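Local structure of protoporphyrinogen oxidase (Exiguobacterium sibiricum, 3LOV) at residues 7-12 against 30-35; 35-40 against 254-259. The protein probably oxidises coproporphyrinogen III to coproporphyrin III with molecular oxygen, using bound FAD, in coproporphyrin-dependent heme b biosynthesis. All blocks are in the same frame, centred on the assembly; numbering follows the deposited sequence.

Contact 1. Residues 7-12 against 30-35; sequences LVIVGG and LNITLL. With FAD (flavin-adenine dinucleotide), chain B.
Residues 7-10 of strand 6-10 and strand 31-35 are parallel neighbours in the FAD-binding Rossmann-type sheet. Together with helix 14-26 they form its first beta-alpha-beta unit. Leu7 pairs with Ile32, Val8 with Thr33, Ile9 with Leu34 and Val10 with Leu35. The strand axes approach to 4.7 Å at 21°. Five backbone hydrogen bonds join the segments. They run from the Leu7 N–Asn31 O bond at one end to the Gly11 N–Leu35 O bond (2.8 Å) at the other. The last one extends the pairing past the strand into the glycine turn.

The side chains of Leu7, Ile9, Ile32 and Leu34 share one face. Ile9 and Ile32 lie side by side and point the same way, with Ile9 CD1 3.8 Å from Ile32 CG2. Ile9 CG2, anti to its backbone N, meets Leu34 CD1 at 3.6 Å. Leu34 CD2 reaches Gly12 CA at 3.7 Å. Before the strand, Leu30 CD2 presses on Leu7 CB at 3.4 Å, a tight contact. Val8, Val10, Thr33 and Leu35 lie on the other face. There Val8 CG1 touches Leu35 CD1 at 3.9 Å. A water is hydrogen-bonded to Leu7 O and to Thr33 OG1.

At the C-terminal end, Gly11 CA lies 3.4 Å from FAD O4B. The glycine backbone thus lies directly against the ribose.

Helix 14-26 covers the Leu7 and Ile9 face through Ala20 and Ala23. Strand 280-283 bonds the far edge of strand 6-10. Strand 250-252 lies beyond strand 31-35 and touches Thr33 and Leu35.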
ATOM      1  N   LEU A   7     -24.121 -13.788  -8.343  1.00 24.10           N
ATOM      2  CA  LEU A   7     -22.788 -13.209  -8.308  1.00 23.31           C
ATOM      3  C   LEU A   7     -21.965 -13.986  -7.290  1.00 22.38           C
ATOM      4  O   LEU A   7     -22.395 -14.164  -6.156  1.00 21.52           O
ATOM      5  CB  LEU A   7     -22.878 -11.737  -7.877  1.00 20.23           C
ATOM      6  CG  LEU A   7     -21.567 -11.009  -7.505  1.00 27.59           C
ATOM      7  CD1 LEU A   7     -20.621 -10.952  -8.683  1.00 20.88           C
ATOM      8  CD2 LEU A   7     -21.841  -9.582  -6.964  1.00 22.35           C
ATOM      9  N   VAL A   8     -20.790 -14.461  -7.675  1.00 19.10           N
ATOM     10  CA  VAL A   8     -19.856 -15.016  -6.696  1.00 20.14           C
ATOM     11  C   VAL A   8     -18.640 -14.089  -6.665  1.00 20.20           C
ATOM     12  O   VAL A   8     -18.010 -13.814  -7.710  1.00 18.91           O
ATOM     13  CB  VAL A   8     -19.375 -16.466  -7.046  1.00 22.17           C
ATOM     14  CG1 VAL A   8     -18.370 -16.953  -6.021  1.00 18.36           C
ATOM     15  CG2 VAL A   8     -20.552 -17.460  -7.130  1.00 18.18           C
ATOM     16  N   ILE A   9     -18.316 -13.633  -5.473  1.00 19.99           N
ATOM     17  CA  ILE A   9     -17.147 -12.770  -5.218  1.00 21.37           C
ATOM     18  C   ILE A   9     -16.112 -13.692  -4.628  1.00 22.06           C
ATOM     19  O   ILE A   9     -16.444 -14.491  -3.720  1.00 21.90           O
ATOM     20  CB  ILE A   9     -17.511 -11.658  -4.217  1.00 20.90           C
ATOM     21  CG1 ILE A   9     -18.445 -10.658  -4.884  1.00 20.62           C
ATOM     22  CG2 ILE A   9     -16.236 -10.951  -3.622  1.00 21.60           C
ATOM     23  CD1 ILE A   9     -19.281  -9.830  -3.888  1.00 13.39           C
ATOM     24  N   VAL A  10     -14.876 -13.633  -5.155  1.00 17.26           N
ATOM     25  CA  VAL A  10     -13.840 -14.527  -4.732  1.00 17.34           C
ATOM     26  C   VAL A  10     -12.728 -13.722  -4.000  1.00 17.71           C
ATOM     27  O   VAL A  10     -12.098 -12.857  -4.584  1.00 19.37           O
ATOM     28  CB  VAL A  10     -13.257 -15.359  -5.914  1.00 18.26           C
ATOM     29  CG1 VAL A  10     -12.230 -16.389  -5.386  1.00 16.26           C
ATOM     30  CG2 VAL A  10     -14.370 -16.107  -6.709  1.00 23.04           C
ATOM     31  N   GLY A  11     -12.517 -14.041  -2.718  1.00 17.61           N
ATOM     32  CA  GLY A  11     -11.548 -13.375  -1.856  1.00 15.57           C
ATOM     33  C   GLY A  11     -12.288 -12.523  -0.847  1.00 18.52           C
ATOM     34  O   GLY A  11     -13.183 -11.753  -1.225  1.00 22.10           O
ATOM     35  N   GLY A  12     -11.957 -12.706   0.439  1.00 16.92           N
ATOM     36  CA  GLY A  12     -12.579 -11.981   1.502  1.00 15.63           C
ATOM     37  C   GLY A  12     -11.725 -10.930   2.179  1.00 19.45           C
ATOM     38  O   GLY A  12     -11.874 -10.682   3.411  1.00 19.59           O
ATOM     39  N   LEU A  30     -30.136  -9.667  -6.961  1.00 32.50           N
ATOM     40  CA  LEU A  30     -29.054 -10.619  -7.232  1.00 33.16           C
ATOM     41  C   LEU A  30     -28.528 -11.329  -5.983  1.00 30.58           C
ATOM     42  O   LEU A  30     -28.203 -10.705  -4.964  1.00 27.92           O
ATOM     43  CB  LEU A  30     -27.884  -9.896  -7.897  1.00 36.00           C
ATOM     44  CG  LEU A  30     -26.884 -10.740  -8.687  1.00 38.66           C
ATOM     45  CD1 LEU A  30     -27.521 -11.144  -9.997  1.00 48.25           C
ATOM     46  CD2 LEU A  30     -25.588  -9.935  -8.897  1.00 38.86           C
ATOM     47  N   ASN A  31     -28.398 -12.644  -6.105  1.00 28.77           N
ATOM     48  CA  ASN A  31     -27.837 -13.507  -5.071  1.00 27.18           C
ATOM     49  C   ASN A  31     -26.316 -13.337  -4.995  1.00 25.44           C
ATOM     50  O   ASN A  31     -25.668 -13.316  -6.046  1.00 23.50           O
ATOM     51  CB  ASN A  31     -28.174 -14.970  -5.415  1.00 29.14           C
ATOM     52  CG  ASN A  31     -29.695 -15.192  -5.606  1.00 36.43           C
ATOM     53  OD1 ASN A  31     -30.432 -15.343  -4.611  1.00 28.05           O
ATOM     54  ND2 ASN A  31     -30.171 -15.136  -6.883  1.00 29.85           N
ATOM     55  N   ILE A  32     -25.761 -13.271  -3.773  1.00 21.61           N
ATOM     56  CA  ILE A  32     -24.320 -12.926  -3.580  1.00 21.49           C
ATOM     57  C   ILE A  32     -23.692 -13.938  -2.666  1.00 21.17           C
ATOM     58  O   ILE A  32     -24.171 -14.140  -1.554  1.00 18.19           O
ATOM     59  CB  ILE A  32     -24.126 -11.513  -2.989  1.00 21.92           C
ATOM     60  CG1 ILE A  32     -24.716 -10.465  -3.947  1.00 22.12           C
ATOM     61  CG2 ILE A  32     -22.617 -11.242  -2.733  1.00 19.41           C
ATOM     62  CD1 ILE A  32     -25.121  -9.151  -3.309  1.00 21.41           C
ATOM     63  N   THR A  33     -22.680 -14.641  -3.172  1.00 22.22           N
ATOM     64  CA  THR A  33     -21.882 -15.548  -2.356  1.00 22.54           C
ATOM     65  C   THR A  33     -20.425 -15.103  -2.409  1.00 21.99           C
ATOM     66  O   THR A  33     -19.940 -14.684  -3.472  1.00 21.07           O
ATOM     67  CB  THR A  33     -22.021 -16.997  -2.845  1.00 24.90           C
ATOM     68  OG1 THR A  33     -23.405 -17.376  -2.813  1.00 23.77           O
ATOM     69  CG2 THR A  33     -21.184 -17.972  -1.975  1.00 21.19           C
ATOM     70  N   LEU A  34     -19.757 -15.146  -1.261  1.00 20.02           N
ATOM     71  CA  LEU A  34     -18.334 -14.787  -1.175  1.00 22.63           C
ATOM     72  C   LEU A  34     -17.543 -15.975  -0.662  1.00 21.43           C
ATOM     73  O   LEU A  34     -17.794 -16.475   0.451  1.00 16.94           O
ATOM     74  CB  LEU A  34     -18.110 -13.587  -0.269  1.00 25.15           C
ATOM     75  CG  LEU A  34     -16.696 -12.990  -0.262  1.00 21.51           C
ATOM     76  CD1 LEU A  34     -16.733 -11.453  -0.105  1.00 21.58           C
ATOM     77  CD2 LEU A  34     -15.796 -13.656   0.784  1.00 18.29           C
ATOM     78  N   LEU A  35     -16.586 -16.402  -1.485  1.00 18.21           N
ATOM     79  CA  LEU A  35     -15.651 -17.490  -1.159  1.00 18.03           C
ATOM     80  C   LEU A  35     -14.302 -16.944  -0.670  1.00 17.71           C
ATOM     81  O   LEU A  35     -13.585 -16.219  -1.401  1.00 21.49           O
ATOM     82  CB  LEU A  35     -15.433 -18.347  -2.401  1.00 17.01           C
ATOM     83  CG  LEU A  35     -16.676 -18.931  -3.130  1.00 23.57           C
ATOM     84  CD1 LEU A  35     -16.286 -19.775  -4.403  1.00 18.26           C
ATOM     85  CD2 LEU A  35     -17.481 -19.763  -2.161  1.00 15.31           C
TER
HETATM   86  PA  FAD B 500      -5.848  -9.223   0.120  1.00 17.82           P
HETATM   87  O1A FAD B 500      -5.903  -8.438   1.387  1.00 18.79           O
HETATM   88  O2A FAD B 500      -4.579  -9.894  -0.248  1.00 15.01           O
HETATM   89  O5B FAD B 500      -7.006 -10.314   0.160  1.00 20.72           O
HETATM   90  C5B FAD B 500      -7.051 -11.409  -0.719  1.00 16.19           C
HETATM   91  C4B FAD B 500      -8.023 -12.437  -0.128  1.00 16.20           C
HETATM   92  O4B FAD B 500      -8.281 -13.485  -1.066  1.00 15.61           O
HETATM   93  C3B FAD B 500      -7.463 -13.041   1.143  1.00 16.44           C
HETATM   94  O3B FAD B 500      -8.428 -13.073   2.180  1.00 14.25           O
HETATM   95  C2B FAD B 500      -7.063 -14.422   0.660  1.00 17.01           C
HETATM   96  O2B FAD B 500      -7.142 -15.390   1.646  1.00 15.72           O
HETATM   97  C1B FAD B 500      -8.089 -14.710  -0.416  1.00 17.25           C
HETATM   98  N9A FAD B 500      -7.706 -15.728  -1.406  1.00 17.90           N
HETATM   99  C8A FAD B 500      -6.490 -16.051  -1.967  1.00 21.99           C
HETATM  100  N7A FAD B 500      -6.642 -17.075  -2.845  1.00 16.36           N
HETATM  101  C5A FAD B 500      -7.966 -17.418  -2.846  1.00 19.04           C
HETATM  102  C6A FAD B 500      -8.720 -18.364  -3.544  1.00 21.65           C
HETATM  103  N6A FAD B 500      -8.162 -19.157  -4.455  1.00 16.43           N
HETATM  104  N1A FAD B 500     -10.082 -18.464  -3.310  1.00 16.90           N
HETATM  105  C2A FAD B 500     -10.704 -17.611  -2.430  1.00 18.13           C
HETATM  106  N3A FAD B 500      -9.960 -16.657  -1.760  1.00 17.02           N
HETATM  107  C4A FAD B 500      -8.627 -16.582  -1.951  1.00 20.86           C
HETATM  108  N1  FAD B 500      -2.512   0.211   2.018  1.00 22.22           N
HETATM  109  C2  FAD B 500      -2.850   1.395   2.614  1.00 22.51           C
HETATM  110  O2  FAD B 500      -3.782   2.080   2.171  1.00 15.26           O
HETATM  111  N3  FAD B 500      -2.133   1.839   3.696  1.00 19.80           N
HETATM  112  C4  FAD B 500      -1.082   1.155   4.190  1.00 23.54           C
HETATM  113  O4  FAD B 500      -0.511   1.591   5.172  1.00 24.44           O
HETATM  114  C4X FAD B 500      -0.694  -0.024   3.590  1.00 22.14           C
HETATM  115  N5  FAD B 500       0.355  -0.755   4.122  1.00 18.13           N
HETATM  116  C5X FAD B 500       0.710  -1.958   3.506  1.00 26.05           C
HETATM  117  C6  FAD B 500       1.791  -2.697   4.000  1.00 25.58           C
HETATM  118  C7  FAD B 500       2.159  -3.907   3.388  1.00 27.01           C
HETATM  119  C7M FAD B 500       3.314  -4.698   3.929  1.00 27.99           C
HETATM  120  C8  FAD B 500       1.423  -4.405   2.298  1.00 23.91           C
HETATM  121  C8M FAD B 500       1.794  -5.701   1.598  1.00 23.18           C
HETATM  122  C9  FAD B 500       0.337  -3.688   1.807  1.00 18.94           C
HETATM  123  C9A FAD B 500      -0.030  -2.456   2.397  1.00 17.41           C
HETATM  124  N10 FAD B 500      -1.122  -1.731   1.904  1.00 16.08           N
HETATM  125  C10 FAD B 500      -1.442  -0.506   2.505  1.00 21.87           C
HETATM  126  C1' FAD B 500      -1.948  -2.173   0.719  1.00 17.38           C
HETATM  127  C2' FAD B 500      -3.206  -2.909   1.241  1.00 19.51           C
HETATM  128  O2' FAD B 500      -2.803  -4.040   1.919  1.00 20.77           O
HETATM  129  C3' FAD B 500      -4.171  -3.326   0.123  1.00 16.92           C
HETATM  130  O3' FAD B 500      -4.804  -2.129  -0.309  1.00 30.23           O
HETATM  131  C4' FAD B 500      -5.296  -4.311   0.533  1.00 19.29           C
HETATM  132  O4' FAD B 500      -5.035  -5.117   1.666  1.00 26.01           O
HETATM  133  C5' FAD B 500      -5.605  -5.294  -0.579  1.00 22.86           C
HETATM  134  O5' FAD B 500      -6.726  -6.058  -0.214  1.00 20.38           O
HETATM  135  P   FAD B 500      -7.294  -7.118  -1.236  1.00 14.00           P
HETATM  136  O1P FAD B 500      -7.232  -6.636  -2.662  1.00 15.72           O
HETATM  137  O2P FAD B 500      -8.616  -7.709  -0.809  1.00 17.71           O
HETATM  138  O3P FAD B 500      -6.203  -8.336  -1.170  1.00 13.66           O
HETATM  139  O   HOH W   1     -24.188 -16.294  -5.501  1.00 35.47           O

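Contact 2. Residues 35-40 against 254-259; sequences LEAGER and ETPLLA. With FAD (flavin-adenine dinucleotide), chain B.
Ala37 and Pro256 meet side chain to side chain where two loops of the Rossmann-type FAD domain border the adenosine. The loops follow strands 31-35 and 250-252. Ala37 CB lies 3.7 Å from Pro256 CB and also touches the adenine at C4A. Deeper in, Leu35 CD2 meets Thr255 CG2 obliquely.

Two backbone bonds hold the loops together. The Thr255 N to Glu36 O bond (2.8 Å) is nearly straight at the hydrogen, but the donor sits 26° out of the carbonyl plane. Glu254 N reaches Gly38 O from above its carbonyl plane. The bent Glu254 side chain curls back, and its OE2 lies 4.5 Å from Glu39 OE1, like charges that probably repel.

Glu36 CG is anti to the backbone N (chi1 167°), and a bend at chi2 brings the carboxylate to the ribose hydroxyls. OE1 accepts from FAD O3B and OE2 from FAD O2B, the usual role of an acidic residue after the second strand of this fold. Gly38 N donates to OE2 on its anti side, 28° out of the carboxylate plane, and probably helps to hold the group. The backbone of Leu257 reads the adenine edge: N6A donates to Leu257 O, and Leu257 N donates to FAD N1A at 3.1 Å.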
ATOM      1  N   LEU A  35     -16.586 -16.402  -1.485  1.00 18.21           N
ATOM      2  CA  LEU A  35     -15.651 -17.490  -1.159  1.00 18.03           C
ATOM      3  C   LEU A  35     -14.302 -16.944  -0.670  1.00 17.71           C
ATOM      4  O   LEU A  35     -13.585 -16.219  -1.401  1.00 21.49           O
ATOM      5  CB  LEU A  35     -15.433 -18.347  -2.401  1.00 17.01           C
ATOM      6  CG  LEU A  35     -16.676 -18.931  -3.130  1.00 23.57           C
ATOM      7  CD1 LEU A  35     -16.286 -19.775  -4.403  1.00 18.26           C
ATOM      8  CD2 LEU A  35     -17.481 -19.763  -2.161  1.00 15.31           C
ATOM      9  N   GLU A  36     -13.939 -17.306   0.553  1.00 16.18           N
ATOM     10  CA  GLU A  36     -12.644 -16.950   1.141  1.00 19.36           C
ATOM     11  C   GLU A  36     -11.863 -18.232   1.398  1.00 19.18           C
ATOM     12  O   GLU A  36     -12.404 -19.137   2.005  1.00 19.67           O
ATOM     13  CB  GLU A  36     -12.860 -16.193   2.456  1.00 15.97           C
ATOM     14  CG  GLU A  36     -11.640 -16.015   3.347  1.00 18.94           C
ATOM     15  CD  GLU A  36     -10.377 -15.483   2.637  1.00 18.37           C
ATOM     16  OE1 GLU A  36     -10.471 -14.503   1.880  1.00 20.95           O
ATOM     17  OE2 GLU A  36      -9.278 -16.019   2.897  1.00 24.78           O
ATOM     18  N   ALA A  37     -10.607 -18.300   0.950  1.00 17.98           N
ATOM     19  CA  ALA A  37      -9.800 -19.518   1.086  1.00 18.98           C
ATOM     20  C   ALA A  37      -9.425 -19.882   2.515  1.00 19.08           C
ATOM     21  O   ALA A  37      -9.275 -21.046   2.824  1.00 21.86           O
ATOM     22  CB  ALA A  37      -8.547 -19.421   0.270  1.00 18.15           C
ATOM     23  N   GLY A  38      -9.235 -18.900   3.377  1.00 18.48           N
ATOM     24  CA  GLY A  38      -8.643 -19.164   4.700  1.00 19.31           C
ATOM     25  C   GLY A  38      -9.653 -19.140   5.827  1.00 18.89           C
ATOM     26  O   GLY A  38     -10.873 -19.133   5.627  1.00 20.28           O
ATOM     27  N   GLU A  39      -9.144 -19.097   7.042  1.00 19.63           N
ATOM     28  CA  GLU A  39      -9.997 -19.158   8.237  1.00 18.15           C
ATOM     29  C   GLU A  39     -10.673 -17.833   8.661  1.00 20.30           C
ATOM     30  O   GLU A  39     -11.375 -17.830   9.665  1.00 18.71           O
ATOM     31  CB  GLU A  39      -9.150 -19.613   9.412  1.00 20.85           C
ATOM     32  CG  GLU A  39      -8.238 -18.542   9.952  1.00 27.40           C
ATOM     33  CD  GLU A  39      -6.946 -18.441   9.214  1.00 38.62           C
ATOM     34  OE1 GLU A  39      -6.877 -18.830   8.015  1.00 42.01           O
ATOM     35  OE2 GLU A  39      -5.994 -17.954   9.850  1.00 47.38           O
ATOM     36  N   ARG A  40     -10.400 -16.719   7.959  1.00 18.99           N
ATOM     37  CA  ARG A  40     -10.814 -15.373   8.406  1.00 19.24           C
ATOM     38  C   ARG A  40     -11.001 -14.460   7.220  1.00 18.37           C
ATOM     39  O   ARG A  40     -10.458 -14.700   6.174  1.00 19.62           O
ATOM     40  CB  ARG A  40      -9.767 -14.742   9.336  1.00 21.23           C
ATOM     41  CG  ARG A  40      -8.408 -14.415   8.630  1.00 19.04           C
ATOM     42  CD  ARG A  40      -7.364 -13.890   9.602  1.00 26.53           C
ATOM     43  NE  ARG A  40      -7.659 -12.531  10.049  1.00 23.46           N
ATOM     44  CZ  ARG A  40      -7.390 -11.413   9.374  1.00 21.95           C
ATOM     45  NH1 ARG A  40      -6.803 -11.430   8.187  1.00 17.35           N
ATOM     46  NH2 ARG A  40      -7.743 -10.251   9.899  1.00 18.59           N
ATOM     47  N   GLU A 254     -12.827 -20.848   4.588  1.00 19.96           N
ATOM     48  CA  GLU A 254     -12.136 -22.087   4.304  1.00 21.06           C
ATOM     49  C   GLU A 254     -12.651 -22.714   3.008  1.00 20.49           C
ATOM     50  O   GLU A 254     -12.822 -23.903   2.953  1.00 21.24           O
ATOM     51  CB  GLU A 254     -12.303 -23.082   5.474  1.00 22.48           C
ATOM     52  CG  GLU A 254     -11.766 -22.610   6.806  1.00 21.84           C
ATOM     53  CD  GLU A 254     -10.240 -22.698   6.957  1.00 20.92           C
ATOM     54  OE1 GLU A 254      -9.530 -23.065   6.014  1.00 22.46           O
ATOM     55  OE2 GLU A 254      -9.725 -22.367   8.042  1.00 28.91           O
ATOM     56  N   THR A 255     -12.914 -21.914   1.977  1.00 19.20           N
ATOM     57  CA  THR A 255     -13.429 -22.426   0.726  1.00 20.22           C
ATOM     58  C   THR A 255     -12.691 -21.798  -0.440  1.00 19.05           C
ATOM     59  O   THR A 255     -13.191 -20.913  -1.102  1.00 19.89           O
ATOM     60  CB  THR A 255     -14.922 -22.203   0.595  1.00 24.71           C
ATOM     61  OG1 THR A 255     -15.560 -22.639   1.789  1.00 21.20           O
ATOM     62  CG2 THR A 255     -15.482 -22.983  -0.593  1.00 26.73           C
ATOM     63  N   PRO A 256     -11.480 -22.282  -0.712  1.00 20.54           N
ATOM     64  CA  PRO A 256     -10.777 -21.697  -1.829  1.00 21.59           C
ATOM     65  C   PRO A 256     -11.447 -22.033  -3.138  1.00 23.04           C
ATOM     66  O   PRO A 256     -12.042 -23.099  -3.267  1.00 25.59           O
ATOM     67  CB  PRO A 256      -9.398 -22.345  -1.758  1.00 21.43           C
ATOM     68  CG  PRO A 256      -9.591 -23.560  -0.969  1.00 19.42           C
ATOM     69  CD  PRO A 256     -10.616 -23.189   0.056  1.00 21.44           C
ATOM     70  N   LEU A 257     -11.373 -21.120  -4.097  1.00 21.95           N
ATOM     71  CA  LEU A 257     -11.821 -21.401  -5.459  1.00 21.36           C
ATOM     72  C   LEU A 257     -10.663 -22.112  -6.123  1.00 22.25           C
ATOM     73  O   LEU A 257      -9.542 -21.618  -6.082  1.00 19.19           O
ATOM     74  CB  LEU A 257     -12.146 -20.113  -6.227  1.00 18.56           C
ATOM     75  CG  LEU A 257     -12.384 -20.270  -7.733  1.00 22.94           C
ATOM     76  CD1 LEU A 257     -13.670 -21.094  -7.935  1.00 20.94           C
ATOM     77  CD2 LEU A 257     -12.453 -18.922  -8.494  1.00 15.54           C
ATOM     78  N   LEU A 258     -10.952 -23.258  -6.725  1.00 24.06           N
ATOM     79  CA  LEU A 258      -9.940 -24.165  -7.278  1.00 23.95           C
ATOM     80  C   LEU A 258      -9.938 -24.217  -8.796  1.00 24.54           C
ATOM     81  O   LEU A 258      -8.935 -24.590  -9.387  1.00 24.87           O
ATOM     82  CB  LEU A 258     -10.200 -25.570  -6.750  1.00 23.30           C
ATOM     83  CG  LEU A 258     -10.138 -25.763  -5.244  1.00 27.52           C
ATOM     84  CD1 LEU A 258     -10.468 -27.210  -4.849  1.00 24.83           C
ATOM     85  CD2 LEU A 258      -8.770 -25.367  -4.721  1.00 24.12           C
ATOM     86  N   ALA A 259     -11.048 -23.860  -9.438  1.00 22.59           N
ATOM     87  CA  ALA A 259     -11.164 -23.970 -10.900  1.00 21.93           C
ATOM     88  C   ALA A 259     -12.438 -23.319 -11.357  1.00 22.30           C
ATOM     89  O   ALA A 259     -13.414 -23.257 -10.603  1.00 23.39           O
ATOM     90  CB  ALA A 259     -11.157 -25.428 -11.354  1.00 19.56           C
TER
HETATM   91  PA  FAD B 500      -5.848  -9.223   0.120  1.00 17.82           P
HETATM   92  O1A FAD B 500      -5.903  -8.438   1.387  1.00 18.79           O
HETATM   93  O2A FAD B 500      -4.579  -9.894  -0.248  1.00 15.01           O
HETATM   94  O5B FAD B 500      -7.006 -10.314   0.160  1.00 20.72           O
HETATM   95  C5B FAD B 500      -7.051 -11.409  -0.719  1.00 16.19           C
HETATM   96  C4B FAD B 500      -8.023 -12.437  -0.128  1.00 16.20           C
HETATM   97  O4B FAD B 500      -8.281 -13.485  -1.066  1.00 15.61           O
HETATM   98  C3B FAD B 500      -7.463 -13.041   1.143  1.00 16.44           C
HETATM   99  O3B FAD B 500      -8.428 -13.073   2.180  1.00 14.25           O
HETATM  100  C2B FAD B 500      -7.063 -14.422   0.660  1.00 17.01           C
HETATM  101  O2B FAD B 500      -7.142 -15.390   1.646  1.00 15.72           O
HETATM  102  C1B FAD B 500      -8.089 -14.710  -0.416  1.00 17.25           C
HETATM  103  N9A FAD B 500      -7.706 -15.728  -1.406  1.00 17.90           N
HETATM  104  C8A FAD B 500      -6.490 -16.051  -1.967  1.00 21.99           C
HETATM  105  N7A FAD B 500      -6.642 -17.075  -2.845  1.00 16.36           N
HETATM  106  C5A FAD B 500      -7.966 -17.418  -2.846  1.00 19.04           C
HETATM  107  C6A FAD B 500      -8.720 -18.364  -3.544  1.00 21.65           C
HETATM  108  N6A FAD B 500      -8.162 -19.157  -4.455  1.00 16.43           N
HETATM  109  N1A FAD B 500     -10.082 -18.464  -3.310  1.00 16.90           N
HETATM  110  C2A FAD B 500     -10.704 -17.611  -2.430  1.00 18.13           C
HETATM  111  N3A FAD B 500      -9.960 -16.657  -1.760  1.00 17.02           N
HETATM  112  C4A FAD B 500      -8.627 -16.582  -1.951  1.00 20.86           C
HETATM  113  N1  FAD B 500      -2.512   0.211   2.018  1.00 22.22           N
HETATM  114  C2  FAD B 500      -2.850   1.395   2.614  1.00 22.51           C
HETATM  115  O2  FAD B 500      -3.782   2.080   2.171  1.00 15.26           O
HETATM  116  N3  FAD B 500      -2.133   1.839   3.696  1.00 19.80           N
HETATM  117  C4  FAD B 500      -1.082   1.155   4.190  1.00 23.54           C
HETATM  118  O4  FAD B 500      -0.511   1.591   5.172  1.00 24.44           O
HETATM  119  C4X FAD B 500      -0.694  -0.024   3.590  1.00 22.14           C
HETATM  120  N5  FAD B 500       0.355  -0.755   4.122  1.00 18.13           N
HETATM  121  C5X FAD B 500       0.710  -1.958   3.506  1.00 26.05           C
HETATM  122  C6  FAD B 500       1.791  -2.697   4.000  1.00 25.58           C
HETATM  123  C7  FAD B 500       2.159  -3.907   3.388  1.00 27.01           C
HETATM  124  C7M FAD B 500       3.314  -4.698   3.929  1.00 27.99           C
HETATM  125  C8  FAD B 500       1.423  -4.405   2.298  1.00 23.91           C
HETATM  126  C8M FAD B 500       1.794  -5.701   1.598  1.00 23.18           C
HETATM  127  C9  FAD B 500       0.337  -3.688   1.807  1.00 18.94           C
HETATM  128  C9A FAD B 500      -0.030  -2.456   2.397  1.00 17.41           C
HETATM  129  N10 FAD B 500      -1.122  -1.731   1.904  1.00 16.08           N
HETATM  130  C10 FAD B 500      -1.442  -0.506   2.505  1.00 21.87           C
HETATM  131  C1' FAD B 500      -1.948  -2.173   0.719  1.00 17.38           C
HETATM  132  C2' FAD B 500      -3.206  -2.909   1.241  1.00 19.51           C
HETATM  133  O2' FAD B 500      -2.803  -4.040   1.919  1.00 20.77           O
HETATM  134  C3' FAD B 500      -4.171  -3.326   0.123  1.00 16.92           C
HETATM  135  O3' FAD B 500      -4.804  -2.129  -0.309  1.00 30.23           O
HETATM  136  C4' FAD B 500      -5.296  -4.311   0.533  1.00 19.29           C
HETATM  137  O4' FAD B 500      -5.035  -5.117   1.666  1.00 26.01           O
HETATM  138  C5' FAD B 500      -5.605  -5.294  -0.579  1.00 22.86           C
HETATM  139  O5' FAD B 500      -6.726  -6.058  -0.214  1.00 20.38           O
HETATM  140  P   FAD B 500      -7.294  -7.118  -1.236  1.00 14.00           P
HETATM  141  O1P FAD B 500      -7.232  -6.636  -2.662  1.00 15.72           O
HETATM  142  O2P FAD B 500      -8.616  -7.709  -0.809  1.00 17.71           O
HETATM  143  O3P FAD B 500      -6.203  -8.336  -1.170  1.00 13.66           O

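Contact 1 and contact 2 follow each other along the chain and share Leu35, the end of strand 31-35. Their centres are 11 Å apart, and both touch the adenosine half of FAD. Contact 1 supplies the C-terminal ends of two inner strands and the glycine-rich turn, while contact 2 supplies the ribose carboxylate and the adenine-binding backbone. They are joined by a probable hydrogen bond from Gly12 N to Glu36 OE1 (2.7 Å), so the turn probably helps to position the carboxylate. Val10 CG1 packs on Leu257 CB at 3.8 Å and on FAD C2A at 3.5 Å. The flavin ring lies at the far end of the cofactor, away from both contacts.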